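Local atomic coordinates of probable threonyl-tRNA synthetase 1 (Aeropyrum pernix, PDB entry 3A32), a protein that probably activates threonine with ATP and transfers it to tRNA(Thr), as a homodimeric, zinc-binding class II aminoacyl-tRNA synthetase. Residues E57-F62 and K186-R191; R329-F334 and E421-R426; L368-R373 and N441-A446; S386-I391 and N400-A405. All coordinates share one frame; numbering follows the deposited sequence.

In the fold
Contact 1 is a buried helix-helix contact in the catalytic part of the chain, while contacts 2, 3 and 4 involve the anticodon-binding part. Contact 2 lies at the surface, where the chain passes from one part to the other, and is the polar member of the set: two arginines meet near a shared glutamate. Contacts 3 and 4 are buried and mainly apolar, and sit on opposite faces of one mixed sheet. Phe334 of contact 2 packs on Ala446 and Phe372 of contact 3, Arg425 reaches Asn400 of contact 4, and Leu442 touches Val401. Helix 435-457 carries half of contact 3 and, farther along, also reaches Phe62 and Leu187 of contact 1.

Contact 1 of 4, residues E57-F62 and K186-R191; sequences EVLAKF and KLVLER
Helix segments 57-62 and 186-191 run at 144° to each other, 12.2 Å apart at the closest approach of their axes, with Leu59 and Val188 the nearest backbone pair; at that spacing only side chains can meet. Phe62 does most of the bridging. Its CG is anti to the backbone N (chi1 174°), which carries the ring out between two residues of the other helix. Leu187 CD1 arrives at the ring edge, in its plane, 3.9 Å from Phe62 CE1, and the two side chains stand at about a right angle. Val188 CG2 approaches obliquely, 3.6 Å from Phe62 CE2. The same methyl is reached more loosely by Leu59 CD2, 4.4 Å from Val188 CG2. With an alanine in place of Phe62, Leu187 CD1 and Val188 CG2 would probably lose their chief partner across the contact, opening a gap between the helices. Lys61 turns to another side of its helix, pairing through NZ with Glu57 OE2 (3.0 Å) and with Glu57 of the second subunit. Helix 435-457 closes one flank, its Leu456 touching both Phe62 and Leu187, while Leu313 of strand 306-316, in the catalytic sheet, packs against Phe62 and Val188.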
loop_
_atom_site.group_PDB
_atom_site.type_symbol
_atom_site.label_atom_id
_atom_site.label_comp_id
_atom_site.label_asym_id
_atom_site.label_seq_id
_atom_site.Cartn_x
_atom_site.Cartn_y
_atom_site.Cartn_z
ATOM N N GLU A 57 3.949 -3.453 1.409
ATOM C CA GLU A 57 5.076 -3.330 0.498
ATOM C C GLU A 57 5.967 -4.559 0.547
ATOM O O GLU A 57 6.351 -5.090 -0.491
ATOM C CB GLU A 57 5.895 -2.081 0.887
ATOM C CG GLU A 57 7.142 -1.990 0.100
ATOM C CD GLU A 57 8.162 -0.922 0.572
ATOM O OE1 GLU A 57 7.732 0.070 1.192
ATOM O OE2 GLU A 57 9.395 -1.134 0.249
ATOM N N VAL A 58 6.343 -4.972 1.763
ATOM C CA VAL A 58 7.105 -6.215 1.991
ATOM C C VAL A 58 6.349 -7.460 1.519
ATOM O O VAL A 58 6.912 -8.273 0.822
ATOM C CB VAL A 58 7.505 -6.418 3.513
ATOM C CG1 VAL A 58 8.137 -7.810 3.737
ATOM C CG2 VAL A 58 8.472 -5.303 3.979
ATOM N N LEU A 59 5.085 -7.605 1.889
ATOM C CA LEU A 59 4.318 -8.777 1.493
ATOM C C LEU A 59 4.044 -8.795 0.002
ATOM O O LEU A 59 4.140 -9.856 -0.596
ATOM C CB LEU A 59 2.995 -8.899 2.288
ATOM C CG LEU A 59 3.235 -9.003 3.799
ATOM C CD1 LEU A 59 1.923 -8.923 4.584
ATOM C CD2 LEU A 59 4.011 -10.312 4.070
ATOM N N ALA A 60 3.714 -7.636 -0.590
ATOM C CA ALA A 60 3.538 -7.517 -2.029
ATOM C C ALA A 60 4.801 -7.914 -2.802
ATOM O O ALA A 60 4.745 -8.761 -3.691
ATOM C CB ALA A 60 3.066 -6.080 -2.435
ATOM N N LYS A 61 5.931 -7.312 -2.458
ATOM C CA LYS A 61 7.217 -7.634 -3.095
ATOM C C LYS A 61 7.681 -9.062 -2.870
ATOM O O LYS A 61 8.207 -9.682 -3.817
ATOM C CB LYS A 61 8.314 -6.629 -2.680
ATOM C CG LYS A 61 8.004 -5.185 -3.147
ATOM C CD LYS A 61 8.949 -4.133 -2.573
ATOM C CE LYS A 61 8.594 -2.792 -3.184
ATOM N NZ LYS A 61 9.444 -1.666 -2.684
ATOM N N PHE A 62 7.500 -9.581 -1.643
ATOM C CA PHE A 62 7.769 -11.008 -1.353
ATOM C C PHE A 62 6.990 -11.931 -2.296
ATOM O O PHE A 62 7.557 -12.853 -2.894
ATOM C CB PHE A 62 7.471 -11.383 0.100
ATOM C CG PHE A 62 7.594 -12.887 0.377
ATOM C CD1 PHE A 62 8.841 -13.539 0.275
ATOM C CD2 PHE A 62 6.473 -13.641 0.732
ATOM C CE1 PHE A 62 8.952 -14.932 0.506
ATOM C CE2 PHE A 62 6.558 -15.021 0.956
ATOM C CZ PHE A 62 7.815 -15.672 0.861
ATOM N N LYS A 186 6.845 -20.077 6.244
ATOM C CA LYS A 186 8.035 -20.180 7.073
ATOM C C LYS A 186 9.033 -19.004 6.904
ATOM O O LYS A 186 9.543 -18.450 7.901
ATOM C CB LYS A 186 8.696 -21.520 6.781
ATOM C CG LYS A 186 10.015 -21.763 7.493
ATOM C CD LYS A 186 10.287 -23.214 7.455
ATOM C CE LYS A 186 11.415 -23.638 8.404
ATOM N NZ LYS A 186 12.723 -22.911 8.158
ATOM N N LEU A 187 9.335 -18.654 5.643
ATOM C CA LEU A 187 10.155 -17.470 5.310
ATOM C C LEU A 187 9.613 -16.148 5.913
ATOM O O LEU A 187 10.402 -15.361 6.465
ATOM C CB LEU A 187 10.293 -17.317 3.780
ATOM C CG LEU A 187 11.110 -18.337 2.963
ATOM C CD1 LEU A 187 10.824 -18.188 1.459
ATOM C CD2 LEU A 187 12.594 -18.202 3.250
ATOM N N VAL A 188 8.311 -15.876 5.752
ATOM C CA VAL A 188 7.672 -14.737 6.391
ATOM C C VAL A 188 7.711 -14.761 7.967
ATOM O O VAL A 188 8.161 -13.785 8.607
ATOM C CB VAL A 188 6.243 -14.535 5.863
ATOM C CG1 VAL A 188 5.493 -13.550 6.692
ATOM C CG2 VAL A 188 6.272 -14.025 4.423
ATOM N N LEU A 189 7.304 -15.871 8.591
ATOM C CA LEU A 189 7.461 -15.979 10.037
ATOM C C LEU A 189 8.870 -15.717 10.538
ATOM O O LEU A 189 9.059 -14.937 11.475
ATOM C CB LEU A 189 7.027 -17.332 10.562
ATOM C CG LEU A 189 5.537 -17.652 10.507
ATOM C CD1 LEU A 189 5.397 -18.733 11.496
ATOM C CD2 LEU A 189 4.658 -16.496 10.870
ATOM N N GLU A 190 9.849 -16.368 9.915
ATOM C CA GLU A 190 11.226 -16.344 10.399
ATOM C C GLU A 190 11.926 -15.037 10.102
ATOM O O GLU A 190 12.670 -14.517 10.924
ATOM C CB GLU A 190 12.032 -17.558 9.859
ATOM C CG GLU A 190 11.560 -18.869 10.477
ATOM C CD GLU A 190 12.389 -20.094 10.081
ATOM O OE1 GLU A 190 12.961 -20.097 8.975
ATOM O OE2 GLU A 190 12.465 -21.072 10.889
ATOM N N ARG A 191 11.677 -14.493 8.923
ATOM C CA ARG A 191 12.468 -13.357 8.450
ATOM C C ARG A 191 11.864 -12.022 8.719
ATOM O O ARG A 191 12.616 -11.054 8.971
ATOM C CB ARG A 191 12.836 -13.524 6.973
ATOM C CG ARG A 191 13.782 -14.721 6.857
ATOM C CD ARG A 191 14.305 -14.967 5.509
ATOM N NE ARG A 191 15.036 -16.231 5.562
ATOM C CZ ARG A 191 15.739 -16.731 4.541
ATOM N NH1 ARG A 191 15.795 -16.073 3.372
ATOM N NH2 ARG A 191 16.371 -17.891 4.698
#

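Contact 2 of 4, residues R329-F334 and E421-R426; sequences RGRMPF and ESMKRR
Met423, bent at both chi2 and chi3, reaches across and sets its terminal methyl against the aliphatic parts of two arginines: CE is 4.0 Å from Arg331 CG and 4.1 Å from Arg329 CB. The methyl thus meets hydrocarbon, leaving the guanidinium groups to be held by other partners. Arg329 NH1 bonds His327 O, and the side chain lies about 4 Å from a bound sulfate ion. Each backbone carries a defined motif. Arg329, at a phi of 48°, is the C' residue of the Schellman motif that ends helix 317-327, with Gly330 N bonded to Leu325 O and Arg329 N to Glu326 O; from there the chain crosses toward the anticodon-binding domain. On the other side, Met423 and Lys424 both face Asp419, forming a G1 beta bulge where strand 424-431 pairs with strand 412-419. Beyond the methionine, Arg331 NH1 stands 3.4 Å from Arg425 NH2, which lies at the edge of the Arg331 guanidinium; the two planes are 84° apart. Two donors cannot bond each other, and Glu392 probably offsets the two like charges: its OE1 forms a salt bridge with Arg331 NH1 and its OE2 with Arg425 NE. Arg425 NH2 also bonds Pro397 O, and Arg331 makes a cation-pi contact with Phe418.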
loop_
_atom_site.group_PDB
_atom_site.type_symbol
_atom_site.label_atom_id
_atom_site.label_comp_id
_atom_site.label_asym_id
_atom_site.label_seq_id
_atom_site.Cartn_x
_atom_site.Cartn_y
_atom_site.Cartn_z
ATOM N N ARG A 329 5.174 -9.324 23.825
ATOM C CA ARG A 329 5.079 -8.252 24.807
ATOM C C ARG A 329 5.438 -6.861 24.194
ATOM O O ARG A 329 6.234 -6.058 24.794
ATOM C CB ARG A 329 5.930 -8.590 26.049
ATOM C CG ARG A 329 5.290 -9.670 27.004
ATOM C CD ARG A 329 5.900 -11.020 26.832
ATOM N NE ARG A 329 5.371 -11.990 27.804
ATOM C CZ ARG A 329 4.779 -13.167 27.521
ATOM N NH1 ARG A 329 4.602 -13.598 26.255
ATOM N NH2 ARG A 329 4.358 -13.929 28.535
ATOM N N GLY A 330 4.824 -6.561 23.039
ATOM C CA GLY A 330 4.921 -5.251 22.495
ATOM C C GLY A 330 6.195 -5.031 21.690
ATOM O O GLY A 330 6.432 -3.910 21.239
ATOM N N ARG A 331 6.985 -6.094 21.483
ATOM C CA ARG A 331 8.330 -5.973 20.873
ATOM C C ARG A 331 8.341 -6.319 19.396
ATOM O O ARG A 331 8.283 -7.486 19.020
ATOM C CB ARG A 331 9.365 -6.824 21.618
ATOM C CG ARG A 331 9.530 -6.439 23.076
ATOM C CD ARG A 331 10.194 -5.038 23.307
ATOM N NE ARG A 331 10.301 -4.716 24.740
ATOM C CZ ARG A 331 10.984 -3.691 25.243
ATOM N NH1 ARG A 331 11.630 -2.821 24.453
ATOM N NH2 ARG A 331 11.026 -3.534 26.558
ATOM N N MET A 332 8.378 -5.283 18.570
ATOM C CA MET A 332 8.300 -5.411 17.115
ATOM C C MET A 332 9.686 -5.643 16.513
ATOM O O MET A 332 10.696 -5.075 17.022
ATOM C CB MET A 332 7.736 -4.112 16.499
ATOM C CG MET A 332 6.310 -3.714 16.990
ATOM S SD MET A 332 5.124 -5.044 16.682
ATOM C CE MET A 332 4.995 -4.946 14.871
ATOM N N PRO A 333 9.738 -6.405 15.389
ATOM C CA PRO A 333 10.996 -6.501 14.632
ATOM C C PRO A 333 11.365 -5.118 14.084
ATOM O O PRO A 333 10.452 -4.325 13.806
ATOM C CB PRO A 333 10.669 -7.448 13.465
ATOM C CG PRO A 333 9.168 -7.666 13.487
ATOM C CD PRO A 333 8.605 -7.126 14.756
ATOM N N PHE A 334 12.671 -4.847 13.916
ATOM C CA PHE A 334 13.166 -3.536 13.555
ATOM C C PHE A 334 12.385 -2.870 12.410
ATOM O O PHE A 334 12.075 -1.680 12.492
ATOM C CB PHE A 334 14.666 -3.581 13.234
ATOM C CG PHE A 334 15.242 -2.265 12.810
ATOM C CD1 PHE A 334 15.818 -1.408 13.745
ATOM C CD2 PHE A 334 15.284 -1.915 11.463
ATOM C CE1 PHE A 334 16.403 -0.188 13.354
ATOM C CE2 PHE A 334 15.844 -0.702 11.060
ATOM C CZ PHE A 334 16.408 0.176 12.012
ATOM N N GLU A 421 14.649 -13.029 20.569
ATOM C CA GLU A 421 14.746 -14.404 21.138
ATOM C C GLU A 421 14.884 -14.386 22.657
ATOM O O GLU A 421 13.998 -14.882 23.366
ATOM C CB GLU A 421 15.862 -15.262 20.489
ATOM C CG GLU A 421 15.913 -15.262 18.935
ATOM C CD GLU A 421 14.534 -15.536 18.233
ATOM O OE1 GLU A 421 13.853 -16.567 18.571
ATOM O OE2 GLU A 421 14.174 -14.717 17.322
ATOM N N SER A 422 15.957 -13.782 23.162
ATOM C CA SER A 422 16.160 -13.679 24.613
ATOM C C SER A 422 15.198 -12.688 25.298
ATOM O O SER A 422 15.013 -12.742 26.535
ATOM C CB SER A 422 17.627 -13.327 24.923
ATOM O OG SER A 422 17.958 -12.002 24.493
ATOM N N MET A 423 14.550 -11.807 24.502
ATOM C CA MET A 423 13.654 -10.772 25.055
ATOM C C MET A 423 14.399 -9.874 26.038
ATOM O O MET A 423 13.884 -9.558 27.089
ATOM C CB MET A 423 12.416 -11.382 25.751
ATOM C CG MET A 423 11.417 -12.086 24.792
ATOM S SD MET A 423 10.543 -10.965 23.694
ATOM C CE MET A 423 9.631 -9.970 24.899
ATOM N N LYS A 424 15.611 -9.464 25.663
ATOM C CA LYS A 424 16.454 -8.566 26.431
ATOM C C LYS A 424 17.108 -7.586 25.475
ATOM O O LYS A 424 17.382 -7.925 24.311
ATOM C CB LYS A 424 17.561 -9.355 27.179
ATOM C CG LYS A 424 17.016 -10.375 28.238
ATOM C CD LYS A 424 18.100 -10.788 29.259
ATOM C CE LYS A 424 17.861 -12.113 30.064
ATOM N NZ LYS A 424 18.561 -12.061 31.472
ATOM N N ARG A 425 17.376 -6.384 25.987
ATOM C CA ARG A 425 18.335 -5.449 25.390
ATOM C C ARG A 425 19.754 -6.015 25.316
ATOM O O ARG A 425 20.247 -6.676 26.253
ATOM C CB ARG A 425 18.389 -4.143 26.202
ATOM C CG ARG A 425 17.108 -3.333 26.145
ATOM C CD ARG A 425 17.107 -2.400 24.956
ATOM N NE ARG A 425 15.826 -1.682 24.851
ATOM C CZ ARG A 425 15.315 -1.255 23.705
ATOM N NH1 ARG A 425 15.961 -1.473 22.555
ATOM N NH2 ARG A 425 14.164 -0.636 23.711
ATOM N N ARG A 426 20.431 -5.738 24.224
ATOM C CA ARG A 426 21.794 -6.167 24.111
ATOM C C ARG A 426 22.653 -4.977 23.735
ATOM O O ARG A 426 22.413 -4.343 22.715
ATOM C CB ARG A 426 21.918 -7.297 23.086
ATOM C CG ARG A 426 23.316 -7.874 22.975
ATOM C CD ARG A 426 23.339 -9.162 22.096
ATOM N NE ARG A 426 23.225 -8.811 20.691
ATOM C CZ ARG A 426 24.237 -8.372 19.936
ATOM N NH1 ARG A 426 25.479 -8.243 20.442
ATOM N NH2 ARG A 426 23.994 -8.066 18.660
#

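Contact 3 of 4, residues L368-R373 and N441-A446; sequences LDKGFR and NLAAVA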
loop_
_atom_site.group_PDB
_atom_site.type_symbol
_atom_site.label_atom_id
_atom_site.label_comp_id
_atom_site.label_asym_id
_atom_site.label_seq_id
_atom_site.Cartn_x
_atom_site.Cartn_y
_atom_site.Cartn_z
ATOM N N LEU A 368 17.026 10.254 10.333
ATOM C CA LEU A 368 15.825 10.671 9.600
ATOM C C LEU A 368 16.098 10.789 8.125
ATOM O O LEU A 368 15.334 10.307 7.351
ATOM C CB LEU A 368 15.240 11.981 10.138
ATOM C CG LEU A 368 14.506 11.894 11.489
ATOM C CD1 LEU A 368 14.491 13.239 12.217
ATOM C CD2 LEU A 368 13.083 11.399 11.261
ATOM N N ASP A 369 17.216 11.392 7.736
ATOM C CA ASP A 369 17.576 11.518 6.316
ATOM C C ASP A 369 17.843 10.165 5.631
ATOM O O ASP A 369 17.644 10.042 4.416
ATOM C CB ASP A 369 18.800 12.423 6.133
ATOM C CG ASP A 369 18.514 13.884 6.453
ATOM O OD1 ASP A 369 17.328 14.299 6.651
ATOM O OD2 ASP A 369 19.498 14.653 6.495
ATOM N N LYS A 370 18.312 9.161 6.384
ATOM C CA LYS A 370 18.399 7.783 5.829
ATOM C C LYS A 370 17.044 7.053 5.711
ATOM O O LYS A 370 16.956 5.948 5.162
ATOM C CB LYS A 370 19.443 6.971 6.588
ATOM C CG LYS A 370 20.880 7.496 6.322
ATOM C CD LYS A 370 21.903 6.445 6.562
ATOM C CE LYS A 370 23.292 6.998 6.430
ATOM N NZ LYS A 370 23.657 7.057 5.001
ATOM N N GLY A 371 15.981 7.689 6.237
ATOM C CA GLY A 371 14.642 7.145 6.090
ATOM C C GLY A 371 14.138 6.368 7.306
ATOM O O GLY A 371 13.157 5.626 7.197
ATOM N N PHE A 372 14.794 6.542 8.460
ATOM C CA PHE A 372 14.462 5.797 9.679
ATOM C C PHE A 372 13.420 6.503 10.504
ATOM O O PHE A 372 13.230 7.746 10.376
ATOM C CB PHE A 372 15.706 5.574 10.558
ATOM C CG PHE A 372 16.740 4.662 9.934
ATOM C CD1 PHE A 372 16.443 3.310 9.709
ATOM C CD2 PHE A 372 18.000 5.143 9.609
ATOM C CE1 PHE A 372 17.380 2.444 9.165
ATOM C CE2 PHE A 372 18.958 4.294 9.042
ATOM C CZ PHE A 372 18.618 2.938 8.802
ATOM N N ARG A 373 12.776 5.738 11.392
ATOM C CA ARG A 373 11.840 6.328 12.378
ATOM C C ARG A 373 12.569 6.603 13.714
ATOM O O ARG A 373 13.046 5.666 14.388
ATOM C CB ARG A 373 10.596 5.459 12.533
ATOM C CG ARG A 373 9.676 5.479 11.243
ATOM C CD ARG A 373 8.410 4.684 11.392
ATOM N NE ARG A 373 8.634 3.272 11.668
ATOM C CZ ARG A 373 8.872 2.336 10.743
ATOM N NH1 ARG A 373 8.908 2.671 9.451
ATOM N NH2 ARG A 373 9.044 1.057 11.104
ATOM N N ASN A 441 27.510 4.319 10.887
ATOM C CA ASN A 441 27.673 3.140 11.720
ATOM C C ASN A 441 26.355 2.642 12.335
ATOM O O ASN A 441 26.162 1.426 12.461
ATOM C CB ASN A 441 28.693 3.440 12.847
ATOM C CG ASN A 441 30.112 3.616 12.316
ATOM O OD1 ASN A 441 30.378 3.320 11.155
ATOM N ND2 ASN A 441 31.027 4.088 13.166
ATOM N N LEU A 442 25.482 3.566 12.748
ATOM C CA LEU A 442 24.160 3.194 13.226
ATOM C C LEU A 442 23.339 2.651 12.070
ATOM O O LEU A 442 22.612 1.639 12.230
ATOM C CB LEU A 442 23.445 4.372 13.902
ATOM C CG LEU A 442 24.080 4.765 15.245
ATOM C CD1 LEU A 442 23.625 6.071 15.710
ATOM C CD2 LEU A 442 23.784 3.726 16.329
ATOM N N ALA A 443 23.461 3.280 10.894
ATOM C CA ALA A 443 22.755 2.758 9.709
ATOM C C ALA A 443 23.233 1.362 9.335
ATOM O O ALA A 443 22.413 0.519 8.926
ATOM C CB ALA A 443 22.835 3.716 8.520
ATOM N N ALA A 444 24.534 1.082 9.525
ATOM C CA ALA A 444 25.048 -0.302 9.323
ATOM C C ALA A 444 24.425 -1.345 10.260
ATOM O O ALA A 444 24.172 -2.484 9.846
ATOM C CB ALA A 444 26.629 -0.344 9.454
ATOM N N VAL A 445 24.242 -0.988 11.529
ATOM C CA VAL A 445 23.581 -1.862 12.490
ATOM C C VAL A 445 22.137 -2.134 12.022
ATOM O O VAL A 445 21.666 -3.279 12.082
ATOM C CB VAL A 445 23.582 -1.229 13.901
ATOM C CG1 VAL A 445 22.507 -1.835 14.785
ATOM C CG2 VAL A 445 24.995 -1.327 14.570
ATOM N N ALA A 446 21.457 -1.087 11.530
ATOM C CA ALA A 446 20.097 -1.182 11.024
ATOM C C ALA A 446 19.978 -2.075 9.795
ATOM O O ALA A 446 19.024 -2.819 9.675
ATOM C CB ALA A 446 19.536 0.213 10.710
#
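Lys370 and Ala443 form the nearest backbone pair, their CA atoms 7.7 Å apart, where the chain leaving helix 353-369 passes alongside helix 435-457. The aliphatic part of Lys370 rests on the alanine: CD is 3.5 Å from Ala443 CB, a close-packed carbon pair, and CE follows at 3.9 Å from Ala443 CB. A bend at chi4 (-81°) then turns the lysine NZ to a salt bridge with Glu440, on the same helix as the alanine. Gly371 is the first residue to leave helical angles, with a phi of 99° and its N bonded to Leu368 O at 2.9 Å, in a Schellman motif; a beta carbon at this phi would collide with the carbonyl oxygen of Lys370. This turn lies within the beta-alpha-beta crossover that joins the adjacent parallel strands 341-347 and 373-380 of the anticodon-binding domain. Just past it, Phe372 points its ring at helix 435-457 and meets two alanines one turn apart. Ala446 CB lies 3.5 Å from Phe372 CZ and equally near CE1, approaching obliquely, whereas Ala443 CB is at the ring edge, close to the plane, 4.0 Å from Phe372 CE2. Were an alanine to take the place of Phe372, Ala446 would probably lose its neighbour in 368-373 and Phe341 the ring it now meets edge-to-face.

Contact 4 of 4, residues S386-I391 and N400-A405; sequences SDVRHI and NVFIGA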
loop_
_atom_site.group_PDB
_atom_site.type_symbol
_atom_site.label_atom_id
_atom_site.label_comp_id
_atom_site.label_asym_id
_atom_site.label_seq_id
_atom_site.Cartn_x
_atom_site.Cartn_y
_atom_site.Cartn_z
ATOM N N SER A 386 14.413 6.454 35.425
ATOM C CA SER A 386 12.957 6.549 35.279
ATOM C C SER A 386 12.517 6.868 33.851
ATOM O O SER A 386 11.442 6.459 33.437
ATOM C CB SER A 386 12.372 7.584 36.247
ATOM O OG SER A 386 11.293 8.290 35.635
ATOM N N ASP A 387 13.333 7.633 33.112
ATOM C CA ASP A 387 13.040 7.929 31.702
ATOM C C ASP A 387 13.071 6.629 30.856
ATOM O O ASP A 387 12.173 6.392 30.040
ATOM C CB ASP A 387 14.024 8.943 31.121
ATOM C CG ASP A 387 13.733 10.394 31.561
ATOM O OD1 ASP A 387 12.664 10.713 32.102
ATOM O OD2 ASP A 387 14.602 11.244 31.362
ATOM N N VAL A 388 14.109 5.821 31.082
ATOM C CA VAL A 388 14.319 4.563 30.364
ATOM C C VAL A 388 13.191 3.607 30.657
ATOM O O VAL A 388 12.660 2.999 29.735
ATOM C CB VAL A 388 15.712 3.915 30.672
ATOM C CG1 VAL A 388 15.786 2.495 30.145
ATOM C CG2 VAL A 388 16.818 4.752 30.069
ATOM N N ARG A 389 12.827 3.488 31.934
ATOM C CA ARG A 389 11.729 2.649 32.370
ATOM C C ARG A 389 10.405 3.030 31.680
ATOM O O ARG A 389 9.707 2.149 31.198
ATOM C CB ARG A 389 11.655 2.641 33.918
ATOM C CG ARG A 389 10.269 2.855 34.541
ATOM C CD ARG A 389 9.664 1.685 35.363
ATOM N NE ARG A 389 8.270 1.391 34.954
ATOM C CZ ARG A 389 7.428 0.556 35.577
ATOM N NH1 ARG A 389 7.777 -0.069 36.714
ATOM N NH2 ARG A 389 6.205 0.370 35.075
ATOM N N HIS A 390 10.087 4.324 31.593
ATOM C CA HIS A 390 8.936 4.779 30.828
ATOM C C HIS A 390 8.997 4.416 29.342
ATOM O O HIS A 390 8.007 3.921 28.751
ATOM C CB HIS A 390 8.721 6.285 31.004
ATOM C CG HIS A 390 8.385 6.670 32.408
ATOM N ND1 HIS A 390 9.079 7.638 33.099
ATOM C CD2 HIS A 390 7.434 6.208 33.264
ATOM C CE1 HIS A 390 8.568 7.772 34.310
ATOM N NE2 HIS A 390 7.576 6.911 34.444
ATOM N N ILE A 391 10.163 4.651 28.752
ATOM C CA ILE A 391 10.412 4.314 27.366
ATOM C C ILE A 391 10.196 2.791 27.156
ATOM O O ILE A 391 9.505 2.389 26.236
ATOM C CB ILE A 391 11.820 4.813 26.947
ATOM C CG1 ILE A 391 11.821 6.325 26.765
ATOM C CG2 ILE A 391 12.315 4.113 25.695
ATOM C CD1 ILE A 391 13.203 6.953 26.824
ATOM N N ASN A 400 17.845 1.649 21.284
ATOM C CA ASN A 400 18.151 2.842 22.118
ATOM C C ASN A 400 19.588 3.294 21.931
ATOM O O ASN A 400 20.488 2.467 22.027
ATOM C CB ASN A 400 17.865 2.651 23.649
ATOM C CG ASN A 400 16.399 2.335 23.947
ATOM O OD1 ASN A 400 15.488 2.671 23.158
ATOM N ND2 ASN A 400 16.157 1.648 25.090
ATOM N N VAL A 401 19.793 4.579 21.645
ATOM C CA VAL A 401 21.160 5.146 21.491
ATOM C C VAL A 401 21.351 6.149 22.617
ATOM O O VAL A 401 20.633 7.134 22.698
ATOM C CB VAL A 401 21.396 5.801 20.080
ATOM C CG1 VAL A 401 22.822 6.385 19.950
ATOM C CG2 VAL A 401 21.117 4.767 18.942
ATOM N N PHE A 402 22.243 5.838 23.538
ATOM C CA PHE A 402 22.458 6.685 24.711
ATOM C C PHE A 402 23.625 7.593 24.470
ATOM O O PHE A 402 24.731 7.124 24.163
ATOM C CB PHE A 402 22.695 5.858 25.983
ATOM C CG PHE A 402 21.441 5.150 26.481
ATOM C CD1 PHE A 402 20.486 5.835 27.230
ATOM C CD2 PHE A 402 21.219 3.805 26.174
ATOM C CE1 PHE A 402 19.333 5.195 27.680
ATOM C CE2 PHE A 402 20.066 3.156 26.614
ATOM C CZ PHE A 402 19.119 3.836 27.381
ATOM N N ILE A 403 23.373 8.894 24.542
ATOM C CA ILE A 403 24.450 9.839 24.365
ATOM C C ILE A 403 24.646 10.695 25.598
ATOM O O ILE A 403 23.892 11.610 25.828
ATOM C CB ILE A 403 24.307 10.726 23.151
ATOM C CG1 ILE A 403 24.097 9.856 21.894
ATOM C CG2 ILE A 403 25.632 11.624 23.033
ATOM C CD1 ILE A 403 23.456 10.533 20.796
ATOM N N GLY A 404 25.647 10.325 26.403
ATOM C CA GLY A 404 26.061 11.122 27.557
ATOM C C GLY A 404 27.504 11.634 27.430
ATOM O O GLY A 404 28.143 11.511 26.382
ATOM N N ALA A 405 27.984 12.234 28.507
ATOM C CA ALA A 405 29.340 12.793 28.617
ATOM C C ALA A 405 30.407 11.762 28.248
ATOM O O ALA A 405 31.360 12.074 27.571
ATOM C CB ALA A 405 29.557 13.274 30.068
#
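Val388 and Phe402 are brought together by their first torsions. In Val388, chi1 of 168° sets CG1 anti to the backbone N and CG2 anti to the carbonyl carbon, and CG2 is the branch that meets the strand. In Phe402, CG is anti to the carbonyl carbon (chi1 -71°), and although the CA-CB bond does not itself aim at helix 384-393, the far end of the ring reaches it. Val388 CG2 lies 3.5 Å from Phe402 CE1 and 3.7 Å from Phe402 CZ, close to the ring plane, so the methyl abuts the ring edge and is not laid over a face. The valine and the ring cross nearly perpendicularly. One helical turn on, Ile391 CG2 comes within 4.3 Å of Asn400 OD1. That oxygen is buried here and has no hydrogen-bonding partner in the model, while ND2 of the same amide makes a weak bond to Glu392 OE2. No hydrogen bond joins helix and strand. Asn400 and Phe402 alternate along strand 399-403 with Val401 and Ile403: the side chains of the first two lie on the sheet face that helix 384-393 covers, and Ile403 packs on helix 353-369 across the sheet. The ring of Phe402 is also bounded by Ile344 of the parallel strand 341-347 and by Asp414 and Arg416 of strand 412-419. Helix 384-393 links strand 373-380 to strand 399-403, with strand 341-347 lying between them in the sheet; such a parallel crossover, with helices on both faces, belongs to the alpha/beta anticodon-binding domain that ThrRS shares with other class IIa synthetases.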